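Local coordinates for carbohydrate binding module family 33 and 10 domain protein (Teredinibacter turnerae, PDB 6RW7) that probably cleaves cellulose oxidatively, as the copper-dependent catalytic domain of an AA10 lytic polysaccharide monooxygenase, at residues 5-10 and 89-94; 11-16 and 25-30; 139-144 and 171-176. All coordinates share one frame; numbering follows the deposited sequence.

Contact 1 of 3, residues 5-10 and 89-94; sequences ESPPSR and TSFNSG. With CU (copper (II) ion), chain C.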
ATOM      1  N   GLU A   5       6.762  -3.534   2.401  1.00 10.03           N
ATOM      2  CA  GLU A   5       8.027  -4.067   1.854  1.00 11.29           C
ATOM      3  C   GLU A   5       7.807  -5.420   1.181  1.00 11.04           C
ATOM      4  O   GLU A   5       8.455  -5.676   0.148  1.00 11.68           O
ATOM      5  CB  GLU A   5       9.034  -4.157   2.995  1.00 12.02           C
ATOM      6  CG  GLU A   5      10.335  -4.834   2.627  1.00 13.58           C
ATOM      7  CD  GLU A   5      11.373  -4.712   3.727  1.00 15.35           C
ATOM      8  OE1 GLU A   5      11.542  -3.610   4.267  1.00 17.27           O
ATOM      9  OE2 GLU A   5      12.002  -5.730   4.031  1.00 18.27           O
ATOM     10  N   SER A   6       6.981  -6.276   1.764  1.00 11.45           N
ATOM     11  CA  SER A   6       6.750  -7.644   1.255  1.00 11.49           C
ATOM     12  C   SER A   6       5.284  -7.991   1.415  1.00 12.32           C
ATOM     13  O   SER A   6       4.779  -7.865   2.518  1.00 12.84           O
ATOM     14  CB  SER A   6       7.611  -8.654   1.986  1.00 13.18           C
ATOM     15  OG  SER A   6       7.361  -9.927   1.436  1.00 15.82           O
ATOM     16  N   PRO A   7       4.548  -8.404   0.359  1.00 11.57           N
ATOM     17  CA  PRO A   7       5.025  -8.341  -1.024  1.00 11.02           C
ATOM     18  C   PRO A   7       5.324  -6.890  -1.391  1.00 11.13           C
ATOM     19  O   PRO A   7       4.823  -5.954  -0.740  1.00 11.03           O
ATOM     20  CB  PRO A   7       3.840  -8.851  -1.836  1.00 11.58           C
ATOM     21  CG  PRO A   7       2.660  -8.504  -0.945  1.00 12.80           C
ATOM     22  CD  PRO A   7       3.143  -8.806   0.457  1.00 12.05           C
ATOM     23  N   PRO A   8       6.201  -6.651  -2.379  1.00 11.10           N
ATOM     24  CA  PRO A   8       6.680  -5.299  -2.607  1.00 10.57           C
ATOM     25  C   PRO A   8       5.576  -4.380  -3.127  1.00  9.69           C
ATOM     26  O   PRO A   8       5.038  -4.603  -4.193  1.00 10.33           O
ATOM     27  CB  PRO A   8       7.808  -5.440  -3.631  1.00 11.07           C
ATOM     28  CG  PRO A   8       7.558  -6.790  -4.270  1.00 11.91           C
ATOM     29  CD  PRO A   8       6.889  -7.641  -3.212  1.00 11.77           C
ATOM     30  N   SER A   9       5.330  -3.304  -2.386  1.00  8.86           N
ATOM     31  CA  SER A   9       4.375  -2.249  -2.770  1.00  9.00           C
ATOM     32  C   SER A   9       4.958  -1.378  -3.875  1.00  9.00           C
ATOM     33  O   SER A   9       6.151  -1.477  -4.216  1.00  9.24           O
ATOM     34  CB  SER A   9       4.021  -1.364  -1.594  1.00  8.92           C
ATOM     35  OG  SER A   9       5.149  -0.611  -1.180  1.00  8.95           O
ATOM     36  N   ARG A  10       4.134  -0.479  -4.384  1.00  9.00           N
ATOM     37  CA  ARG A  10       4.607   0.508  -5.379  1.00  8.83           C
ATOM     38  C   ARG A  10       5.782   1.291  -4.788  1.00  9.28           C
ATOM     39  O   ARG A  10       6.691   1.653  -5.555  1.00  9.08           O
ATOM     40  CB  ARG A  10       3.472   1.435  -5.798  1.00  9.20           C
ATOM     41  CG  ARG A  10       2.403   0.713  -6.601  1.00  9.25           C
ATOM     42  CD  ARG A  10       1.292   1.593  -7.104  1.00  9.57           C
ATOM     43  NE  ARG A  10       0.383   0.783  -7.917  1.00 10.15           N
ATOM     44  CZ  ARG A  10      -0.638   1.257  -8.619  1.00 10.16           C
ATOM     45  NH1 ARG A  10      -0.942   2.554  -8.609  1.00 10.37           N
ATOM     46  NH2 ARG A  10      -1.337   0.405  -9.362  1.00 10.78           N
ATOM     47  N   THR A  89       4.179  -8.575  -8.864  1.00 14.98           N
ATOM     48  CA  THR A  89       4.795  -9.801  -8.335  1.00 15.69           C
ATOM     49  C   THR A  89       3.726 -10.873  -8.198  1.00 13.38           C
ATOM     50  O   THR A  89       2.538 -10.617  -7.925  1.00 12.37           O
ATOM     51  CB  THR A  89       5.700  -9.531  -7.137  1.00 19.89           C
ATOM     52  OG1 THR A  89       4.878  -8.919  -6.160  1.00 20.87           O
ATOM     53  CG2 THR A  89       6.889  -8.648  -7.456  1.00 21.66           C
ATOM     54  N   SER A  90       4.182 -12.080  -8.443  1.00 12.29           N
ATOM     55  CA  SER A  90       3.356 -13.300  -8.328  0.50 13.05           C
ATOM     56  C   SER A  90       2.904 -13.456  -6.877  1.00 12.51           C
ATOM     57  O   SER A  90       3.698 -13.168  -5.975  1.00 14.78           O
ATOM     58  CB  SER A  90       4.113 -14.502  -8.800  0.50 13.41           C
ATOM     59  OG  SER A  90       3.223 -15.593  -8.962  0.50 14.87           O
ATOM     60  N   PHE A  91       1.657 -13.861  -6.679  1.00 12.59           N
ATOM     61  CA  PHE A  91       1.095 -13.931  -5.328  1.00 12.40           C
ATOM     62  C   PHE A  91       0.062 -15.035  -5.272  1.00 13.39           C
ATOM     63  O   PHE A  91      -0.539 -15.345  -6.299  1.00 14.33           O
ATOM     64  CB  PHE A  91       0.507 -12.575  -4.969  1.00 12.47           C
ATOM     65  CG  PHE A  91       0.387 -12.284  -3.500  1.00 12.66           C
ATOM     66  CD1 PHE A  91       1.491 -12.337  -2.677  1.00 13.44           C
ATOM     67  CD2 PHE A  91      -0.817 -11.887  -2.951  1.00 13.20           C
ATOM     68  CE1 PHE A  91       1.391 -12.044  -1.324  1.00 14.50           C
ATOM     69  CE2 PHE A  91      -0.917 -11.594  -1.599  1.00 13.10           C
ATOM     70  CZ  PHE A  91       0.191 -11.648  -0.796  1.00 13.33           C
ATOM     71  N   ASN A  92      -0.170 -15.530  -4.061  1.00 13.94           N
ATOM     72  CA  ASN A  92      -1.123 -16.632  -3.814  1.00 14.89           C
ATOM     73  C   ASN A  92      -2.196 -16.142  -2.826  1.00 13.90           C
ATOM     74  O   ASN A  92      -1.957 -15.241  -2.017  1.00 13.73           O
ATOM     75  CB  ASN A  92      -0.421 -17.894  -3.300  1.00 17.75           C
ATOM     76  CG  ASN A  92       0.499 -18.579  -4.299  1.00 21.99           C
ATOM     77  OD1 ASN A  92       0.174 -18.730  -5.464  1.00 28.58           O
ATOM     78  ND2 ASN A  92       1.643 -19.047  -3.841  1.00 26.78           N
ATOM     79  N   SER A  93      -3.374 -16.717  -2.931  1.00 14.92           N
ATOM     80  CA  SER A  93      -4.467 -16.485  -1.969  1.00 14.40           C
ATOM     81  C   SER A  93      -4.227 -17.300  -0.691  1.00 13.47           C
ATOM     82  O   SER A  93      -3.187 -18.010  -0.546  1.00 14.09           O
ATOM     83  CB  SER A  93      -5.792 -16.788  -2.610  1.00 16.07           C
ATOM     84  OG  SER A  93      -5.900 -18.176  -2.832  1.00 22.39           O
ATOM     85  N   GLY A  94      -5.117 -17.128   0.271  1.00 12.78           N
ATOM     86  CA  GLY A  94      -5.033 -17.818   1.563  1.00 13.42           C
ATOM     87  C   GLY A  94      -4.159 -17.070   2.545  1.00 13.27           C
ATOM     88  O   GLY A  94      -3.932 -15.861   2.365  1.00 13.23           O
TER
HETATM   89 CU    CU C 302      12.703  -3.330   6.066  1.00 15.56          CU
HETATM   90  O   HOH W   1       4.495  -6.187  -6.415  1.00 12.19           O
HETATM   91  O   HOH W   2      14.113  -3.018   7.707  1.00 35.06           O
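Pro7 and Phe91 make the tightly packed half of this contact: Pro7 CG lies 3.8 Å from Phe91 CE1, and the same carbon stands 4.0 Å from Phe91 CZ. The two rings cross obliquely. Phe91 reaches the proline because its CG is anti to the backbone N (chi1 -157°), and the peptide bond before Pro7 is cis, a kink that turns the chain where strand 3-6 ends. Both residues are buried. Val199 and Phe98 also pack on Pro7, while Val201 and Gln96 pack on Phe91, so the pair belongs to the interior of a beta sandwich of the immunoglobulin-like type usual for the catalytic domain of AA10 enzymes. Strand 3-6 is an outer strand of the four-stranded sheet, whereas strand 89-90 pairs parallel to strand 193-202 in the other sheet. At the end of strand 3-6 a classic beta bulge sets Glu5 and Ser6 together opposite Val99. The wetter half begins with Pro8, whose CG meets the methyl Thr89 CG2 at 3.7 Å. Beside this apolar touch, water 1 bridges the segments: it donates to Pro8 O at 2.8 Å and accepts from the hydroxyl of Thr89, with OG1 also 2.8 Å away. Farther out, the extended side chain of Glu5 takes no part in the packing against 89-94. Its OE1 binds a copper (II) ion at 2.2 Å, and water 2, Asp101 and His165 bind the same ion, which is distinct from the copper (I) held by His1 and His107.

Contact 2 of 3, residues 11-16 and 25-30; sequences QQHCGA and SAKCDE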
ATOM      1  N   GLN A  11       5.716   1.617  -3.500  1.00  9.17           N
ATOM      2  CA  GLN A  11       6.774   2.410  -2.828  1.00  9.38           C
ATOM      3  C   GLN A  11       8.056   1.592  -2.650  1.00  9.31           C
ATOM      4  O   GLN A  11       9.150   2.181  -2.659  1.00 10.16           O
ATOM      5  CB  GLN A  11       6.270   2.845  -1.459  1.00  9.23           C
ATOM      6  CG  GLN A  11       5.087   3.782  -1.550  1.00  9.42           C
ATOM      7  CD  GLN A  11       3.912   3.267  -0.778  1.00  9.77           C
ATOM      8  OE1 GLN A  11       3.341   2.241  -1.153  1.00 10.07           O
ATOM      9  NE2 GLN A  11       3.512   4.004   0.255  1.00 10.56           N
ATOM     10  N   GLN A  12       7.942   0.285  -2.490  1.00  8.81           N
ATOM     11  CA  GLN A  12       9.118  -0.602  -2.373  1.00  9.06           C
ATOM     12  C   GLN A  12       9.838  -0.635  -3.724  1.00  9.13           C
ATOM     13  O   GLN A  12      11.058  -0.473  -3.773  1.00  9.47           O
ATOM     14  CB  GLN A  12       8.695  -2.002  -1.918  1.00  9.17           C
ATOM     15  CG  GLN A  12       9.857  -2.982  -1.900  1.00  9.81           C
ATOM     16  CD  GLN A  12      10.922  -2.626  -0.890  1.00 10.36           C
ATOM     17  OE1 GLN A  12      10.612  -2.222   0.227  1.00 11.34           O
ATOM     18  NE2 GLN A  12      12.196  -2.846  -1.220  1.00 11.39           N
ATOM     19  N   HIS A  13       9.109  -0.894  -4.792  1.00  9.02           N
ATOM     20  CA  HIS A  13       9.720  -0.957  -6.138  1.00  9.77           C
ATOM     21  C   HIS A  13      10.271   0.412  -6.539  1.00 10.02           C
ATOM     22  O   HIS A  13      11.403   0.466  -7.030  1.00 10.75           O
ATOM     23  CB  HIS A  13       8.705  -1.348  -7.209  1.00  9.78           C
ATOM     24  CG  HIS A  13       8.173  -2.739  -7.140  1.00 10.40           C
ATOM     25  ND1 HIS A  13       8.957  -3.841  -7.344  1.00 10.54           N
ATOM     26  CD2 HIS A  13       6.915  -3.182  -6.963  1.00 10.22           C
ATOM     27  CE1 HIS A  13       8.195  -4.925  -7.307  1.00 10.75           C
ATOM     28  NE2 HIS A  13       6.932  -4.545  -7.057  1.00 11.12           N
ATOM     29  N   CYS A  14       9.430   1.445  -6.441  1.00 10.30           N
ATOM     30  CA  CYS A  14       9.673   2.785  -7.019  1.00 10.54           C
ATOM     31  C   CYS A  14       9.710   3.760  -5.851  1.00  9.97           C
ATOM     32  O   CYS A  14       8.655   4.213  -5.441  1.00 10.36           O
ATOM     33  CB  CYS A  14       8.634   3.153  -8.079  1.00 10.58           C
ATOM     34  SG  CYS A  14       8.230   1.818  -9.250  1.00 11.40           S
ATOM     35  N   GLY A  15      10.905   3.979  -5.311  1.00 10.11           N
ATOM     36  CA  GLY A  15      11.069   4.605  -3.989  1.00 10.43           C
ATOM     37  C   GLY A  15      12.199   3.934  -3.254  1.00 10.17           C
ATOM     38  O   GLY A  15      13.365   4.365  -3.389  1.00 10.92           O
ATOM     39  N   ALA A  16      11.908   2.858  -2.537  1.00 10.23           N
ATOM     40  CA  ALA A  16      12.944   2.197  -1.720  1.00 10.16           C
ATOM     41  C   ALA A  16      14.036   1.647  -2.643  1.00 11.59           C
ATOM     42  O   ALA A  16      15.224   1.819  -2.339  1.00 13.31           O
ATOM     43  CB  ALA A  16      12.332   1.136  -0.845  1.00 11.76           C
ATOM     44  N   SER A  25      17.174  -0.631 -12.879  1.00 15.62           N
ATOM     45  CA  SER A  25      16.204  -1.549 -13.521  1.00 15.99           C
ATOM     46  C   SER A  25      15.271  -0.683 -14.359  1.00 14.87           C
ATOM     47  O   SER A  25      15.107   0.495 -14.003  1.00 15.95           O
ATOM     48  CB  SER A  25      15.408  -2.324 -12.483  1.00 16.11           C
ATOM     49  OG  SER A  25      14.351  -3.035 -13.091  1.00 18.23           O
ATOM     50  N   ALA A  26      14.624  -1.239 -15.371  1.00 15.04           N
ATOM     51  CA  ALA A  26      13.632  -0.512 -16.183  1.00 14.57           C
ATOM     52  C   ALA A  26      12.231  -0.595 -15.553  1.00 12.64           C
ATOM     53  O   ALA A  26      11.322   0.016 -16.097  1.00 12.49           O
ATOM     54  CB  ALA A  26      13.612  -1.073 -17.589  1.00 15.61           C
ATOM     55  N   LYS A  27      12.052  -1.356 -14.455  1.00 12.50           N
ATOM     56  CA  LYS A  27      10.689  -1.748 -13.996  1.00 12.00           C
ATOM     57  C   LYS A  27       9.817  -0.547 -13.625  1.00 11.63           C
ATOM     58  O   LYS A  27       8.598  -0.661 -13.800  1.00 12.20           O
ATOM     59  CB  LYS A  27      10.746  -2.737 -12.837  1.00 11.98           C
ATOM     60  CG  LYS A  27      11.393  -2.243 -11.553  1.00 11.88           C
ATOM     61  CD  LYS A  27      11.212  -3.237 -10.422  1.00 12.73           C
ATOM     62  CE  LYS A  27      11.995  -2.922  -9.178  1.00 13.11           C
ATOM     63  NZ  LYS A  27      11.723  -3.939  -8.133  1.00 13.69           N
ATOM     64  N   CYS A  28      10.387   0.562 -13.142  1.00 10.77           N
ATOM     65  CA  CYS A  28       9.616   1.777 -12.766  1.00 11.71           C
ATOM     66  C   CYS A  28       9.632   2.833 -13.881  1.00 11.92           C
ATOM     67  O   CYS A  28       9.072   3.914 -13.695  1.00 11.53           O
ATOM     68  CB  CYS A  28      10.201   2.406 -11.512  1.00 11.44           C
ATOM     69  SG  CYS A  28      10.078   1.337 -10.059  1.00 12.31           S
ATOM     70  N   ASP A  29      10.191   2.529 -15.044  1.00 12.80           N
ATOM     71  CA  ASP A  29      10.407   3.575 -16.069  1.00 13.16           C
ATOM     72  C   ASP A  29       9.085   4.236 -16.465  1.00 12.85           C
ATOM     73  O   ASP A  29       9.040   5.458 -16.594  1.00 12.38           O
ATOM     74  CB  ASP A  29      11.104   2.991 -17.294  1.00 14.42           C
ATOM     75  CG  ASP A  29      12.604   2.800 -17.109  1.00 16.06           C
ATOM     76  OD1 ASP A  29      13.131   3.096 -16.001  1.00 14.66           O
ATOM     77  OD2 ASP A  29      13.235   2.301 -18.065  1.00 19.17           O
ATOM     78  N   GLU A  30       8.028   3.454 -16.693  1.00 12.75           N
ATOM     79  CA  GLU A  30       6.732   3.993 -17.166  0.50 13.93           C
ATOM     80  C   GLU A  30       6.125   4.871 -16.065  1.00 12.58           C
ATOM     81  O   GLU A  30       5.661   5.963 -16.363  1.00 12.60           O
ATOM     82  CB  GLU A  30       5.822   2.832 -17.556  0.50 15.56           C
ATOM     83  CG  GLU A  30       4.841   3.180 -18.648  0.50 17.53           C
ATOM     84  CD  GLU A  30       4.035   1.970 -19.073  0.50 18.33           C
ATOM     85  OE1 GLU A  30       4.631   1.071 -19.711  0.50 22.78           O
ATOM     86  OE2 GLU A  30       2.834   1.907 -18.710  0.50 18.51           O
TER
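The covalent link between Cys14 and Cys28 is the shortest tie between helix 10-17 and the turn before helix 29-37. Its sulfurs, Cys14 SG and Cys28 SG, are 2.1 Å apart, and a chi3 of -91° gives the bridge a left-handed twist with near-perpendicular halves. The two CA atoms, Cys14 CA and Cys28 CA, are 5.8 Å apart.

Polar contact comes from Lys27. Its NZ donates to His13 ND1 at 2.9 Å, at the edge of the imidazole and 6° out of the ring plane. The lysine first turns its CG between its own backbone N and carbonyl carbon (chi1 63°), then runs fully extended, crossing the histidine at about a right angle. NZ also forms a salt bridge with Glu17. With a methionine in its place, His13 ND1 would probably lose this donor and the Glu17 carboxylate its positive mate.

Packing is modest: Cys28 SG sits 3.4 Å from His13 O, and Lys27 CE lies 3.7 Å from His13 ND1. Local hydrogen bonds shape the lysine's own segment. Ser25 OG accepts from Lys27 N in an ST turn, and a type I turn from Ala26 to Asp29, with Asp29 N bonded to Ala26 O at 3.0 Å, contains Cys28, the N-cap of helix 29-37.

Helix 10-17 rests on strand 3-6 through Gln12, which touches Tyr3 and Glu5; Gln11 binds Ser197 of strand 193-202, and His13 packs on Pro8 and Pro87, both in loops.

Contact 3 of 3, residues 139-144 and 171-176; sequences QPFCDE and NVPSRS
Phe141 carries the whole apolar contact, and Pro173 meets it from its first side-chain atom onward: Phe141 CB lies 3.6 Å from Pro173 CG. With chi1 at 72°, Phe141 CG sits between its backbone N and carbonyl carbon, and the ring is swung across the proline at about a right angle. Phe141 CG itself then faces Pro173 CD at 3.6 Å. That methylene is poised over the ring, 3.9 Å from the centroid of Phe141 and 28° off the normal, which meets the criteria for a CH-pi contact. One step on, Phe141 CD1 comes within 3.5 Å of Asn171 O, a carbonyl placed obliquely to the ring. One atom farther along the ring, Phe141 CE1 reaches the methyl Val172 CG2 at 4.1 Å, the two side chains lying alongside and pointing the same way. Polar linkage is left to a solvent molecule: water 3 donates to Phe141 O at 3.0 Å and accepts from Asn171 N at 2.9 Å, joining the two backbones without a direct bond. Next to Phe141, Cys142 forms a disulfide with Cys170, a second link between these parts of the chain. Phe141 and Cys142 both stand opposite Phe116 of strand 111-118 in a classic beta bulge. The contact joins the two sheets of the LPMO beta sandwich, by packing and a disulfide, near the end of strand 165-172.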
ATOM      1  N   GLN A 139     -15.611  -3.577   1.579  1.00 13.43           N
ATOM      2  CA  GLN A 139     -15.149  -3.879   2.945  1.00 13.33           C
ATOM      3  C   GLN A 139     -13.737  -4.423   2.853  1.00 12.56           C
ATOM      4  O   GLN A 139     -13.366  -5.097   1.892  1.00 10.85           O
ATOM      5  CB  GLN A 139     -16.084  -4.880   3.628  1.00 15.52           C
ATOM      6  CG  GLN A 139     -17.498  -4.341   3.837  1.00 18.31           C
ATOM      7  CD  GLN A 139     -17.519  -3.200   4.816  1.00 21.25           C
ATOM      8  OE1 GLN A 139     -16.819  -3.216   5.826  1.00 24.99           O
ATOM      9  NE2 GLN A 139     -18.298  -2.175   4.510  1.00 27.18           N
ATOM     10  N   PRO A 140     -12.917  -4.222   3.897  1.00 11.33           N
ATOM     11  CA  PRO A 140     -11.578  -4.807   3.894  1.00 11.44           C
ATOM     12  C   PRO A 140     -11.620  -6.335   4.017  1.00 11.82           C
ATOM     13  O   PRO A 140     -12.480  -6.850   4.708  1.00 12.31           O
ATOM     14  CB  PRO A 140     -10.873  -4.186   5.107  1.00 12.12           C
ATOM     15  CG  PRO A 140     -11.976  -3.605   5.947  1.00 12.65           C
ATOM     16  CD  PRO A 140     -13.192  -3.386   5.068  1.00 11.81           C
ATOM     17  N   PHE A 141     -10.659  -7.023   3.407  1.00 10.86           N
ATOM     18  CA  PHE A 141     -10.517  -8.491   3.570  1.00 11.55           C
ATOM     19  C   PHE A 141      -9.692  -8.808   4.816  1.00 11.78           C
ATOM     20  O   PHE A 141      -9.731  -9.941   5.281  1.00 12.96           O
ATOM     21  CB  PHE A 141      -9.905  -9.120   2.324  1.00 10.98           C
ATOM     22  CG  PHE A 141      -8.442  -8.844   2.090  1.00 10.69           C
ATOM     23  CD1 PHE A 141      -7.463  -9.609   2.694  1.00 11.53           C
ATOM     24  CD2 PHE A 141      -8.043  -7.834   1.235  1.00 10.58           C
ATOM     25  CE1 PHE A 141      -6.119  -9.372   2.450  1.00 11.17           C
ATOM     26  CE2 PHE A 141      -6.708  -7.614   0.954  1.00 10.29           C
ATOM     27  CZ  PHE A 141      -5.746  -8.361   1.590  1.00  9.87           C
ATOM     28  N   CYS A 142      -8.951  -7.836   5.350  1.00 11.88           N
ATOM     29  CA  CYS A 142      -8.125  -8.038   6.552  1.00 12.36           C
ATOM     30  C   CYS A 142      -8.158  -6.728   7.329  1.00 12.70           C
ATOM     31  O   CYS A 142      -7.958  -5.681   6.722  1.00 12.83           O
ATOM     32  CB  CYS A 142      -6.719  -8.442   6.134  1.00 13.47           C
ATOM     33  SG  CYS A 142      -5.610  -8.867   7.500  1.00 16.41           S
ATOM     34  N   ASP A 143      -8.507  -6.789   8.602  1.00 12.64           N
ATOM     35  CA  ASP A 143      -8.647  -5.580   9.447  1.00 13.38           C
ATOM     36  C   ASP A 143      -8.275  -6.037  10.847  1.00 13.65           C
ATOM     37  O   ASP A 143      -9.082  -6.740  11.474  1.00 15.41           O
ATOM     38  CB  ASP A 143     -10.046  -4.975   9.327  1.00 14.31           C
ATOM     39  CG  ASP A 143     -10.252  -3.729  10.173  1.00 16.21           C
ATOM     40  OD1 ASP A 143      -9.325  -3.311  10.862  1.00 19.81           O
ATOM     41  OD2 ASP A 143     -11.344  -3.238  10.172  1.00 21.05           O
ATOM     42  N   GLU A 144      -7.037  -5.769  11.239  1.00 12.64           N
ATOM     43  CA  GLU A 144      -6.466  -6.289  12.490  1.00 12.01           C
ATOM     44  C   GLU A 144      -6.091  -5.093  13.343  1.00 11.91           C
ATOM     45  O   GLU A 144      -5.232  -4.295  12.906  1.00 12.50           O
ATOM     46  CB  GLU A 144      -5.298  -7.213  12.195  1.00 11.82           C
ATOM     47  CG  GLU A 144      -5.719  -8.452  11.432  1.00 12.38           C
ATOM     48  CD  GLU A 144      -6.647  -9.418  12.150  1.00 14.89           C
ATOM     49  OE1 GLU A 144      -6.877  -9.270  13.379  1.00 15.28           O
ATOM     50  OE2 GLU A 144      -7.201 -10.303  11.461  1.00 15.12           O
ATOM     51  N   ASN A 171      -5.923 -13.482   5.640  1.00 14.28           N
ATOM     52  CA  ASN A 171      -6.510 -14.462   4.697  1.00 14.16           C
ATOM     53  C   ASN A 171      -6.812 -13.724   3.389  1.00 13.30           C
ATOM     54  O   ASN A 171      -7.827 -13.018   3.317  1.00 13.65           O
ATOM     55  CB  ASN A 171      -7.772 -15.087   5.295  1.00 16.59           C
ATOM     56  CG  ASN A 171      -8.391 -16.132   4.400  1.00 20.89           C
ATOM     57  OD1 ASN A 171      -7.707 -16.757   3.591  1.00 24.89           O
ATOM     58  ND2 ASN A 171      -9.696 -16.305   4.527  1.00 24.35           N
ATOM     59  N   VAL A 172      -5.965 -13.895   2.383  1.00 11.18           N
ATOM     60  CA  VAL A 172      -6.135 -13.225   1.075  1.00 11.21           C
ATOM     61  C   VAL A 172      -7.214 -13.956   0.296  1.00 11.17           C
ATOM     62  O   VAL A 172      -7.144 -15.170   0.155  1.00 11.09           O
ATOM     63  CB  VAL A 172      -4.799 -13.173   0.325  1.00 11.14           C
ATOM     64  CG1 VAL A 172      -4.963 -12.510  -1.027  1.00 11.39           C
ATOM     65  CG2 VAL A 172      -3.741 -12.427   1.136  1.00 11.65           C
ATOM     66  N   PRO A 173      -8.239 -13.234  -0.205  1.00 11.99           N
ATOM     67  CA  PRO A 173      -9.296 -13.854  -1.000  1.00 12.31           C
ATOM     68  C   PRO A 173      -8.770 -14.513  -2.273  1.00 11.59           C
ATOM     69  O   PRO A 173      -7.753 -14.085  -2.825  1.00 10.68           O
ATOM     70  CB  PRO A 173     -10.217 -12.679  -1.364  1.00 13.20           C
ATOM     71  CG  PRO A 173      -9.968 -11.650  -0.289  1.00 14.20           C
ATOM     72  CD  PRO A 173      -8.501 -11.806   0.037  1.00 12.93           C
ATOM     73  N   SER A 174      -9.493 -15.522  -2.733  1.00 11.49           N
ATOM     74  CA  SER A 174      -9.183 -16.210  -4.002  1.00 12.24           C
ATOM     75  C   SER A 174      -9.320 -15.185  -5.116  1.00 11.05           C
ATOM     76  O   SER A 174     -10.352 -14.472  -5.180  1.00 10.47           O
ATOM     77  CB  SER A 174     -10.089 -17.368  -4.297  1.00 14.11           C
ATOM     78  OG  SER A 174      -9.983 -18.366  -3.299  1.00 19.81           O
ATOM     79  N   ARG A 175      -8.306 -15.103  -5.959  1.00 10.87           N
ATOM     80  CA  ARG A 175      -8.273 -14.184  -7.110  1.00 10.25           C
ATOM     81  C   ARG A 175      -7.527 -14.879  -8.231  1.00 10.60           C
ATOM     82  O   ARG A 175      -6.739 -15.833  -7.949  1.00 11.22           O
ATOM     83  CB  ARG A 175      -7.581 -12.864  -6.769  1.00 10.69           C
ATOM     84  CG  ARG A 175      -8.380 -11.931  -5.871  1.00 10.63           C
ATOM     85  CD  ARG A 175      -9.613 -11.387  -6.561  1.00 10.82           C
ATOM     86  NE  ARG A 175     -10.398 -10.430  -5.775  1.00 10.73           N
ATOM     87  CZ  ARG A 175     -11.324 -10.735  -4.887  1.00 10.31           C
ATOM     88  NH1 ARG A 175     -11.607 -11.995  -4.593  1.00 11.48           N
ATOM     89  NH2 ARG A 175     -11.984  -9.749  -4.301  1.00 10.86           N
ATOM     90  N   SER A 176      -7.786 -14.419  -9.444  1.00 10.20           N
ATOM     91  CA  SER A 176      -7.062 -14.824 -10.663  1.00 11.58           C
ATOM     92  C   SER A 176      -6.563 -13.601 -11.417  1.00 10.79           C
ATOM     93  O   SER A 176      -7.264 -12.595 -11.476  1.00 10.43           O
ATOM     94  CB  SER A 176      -7.956 -15.684 -11.528  1.00 12.14           C
ATOM     95  OG  SER A 176      -8.368 -16.817 -10.779  1.00 14.82           O
TER
HETATM   96  O   HOH W   3      -7.784 -11.587   6.790  1.00 20.31           O

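From the N terminus, strand 3-6 leads into contact 1, whose partner 89-94 comes 79 residues later and closes a long, mostly irregular excursion. Contact 2 falls wholly within that excursion as a short inner loop; Thr89 and Pro8 of contact 1 pack on its His13. Contact 3 follows in series, with 139-144 and 171-176 closing a third loop that holds strand 157-160 and most of strand 165-172. It meets contact 1 through a probable hydrogen bond from Gly94 N to Val172 O, 2.8 Å long. Contacts 1 and 3 each join the two sheets, since 3-6 and 165-172 belong to one, 89-90 and 142-145 to the other. Contact 2 ties helix 10-17 to the start of helix 29-37, across the chain's centre from contact 3.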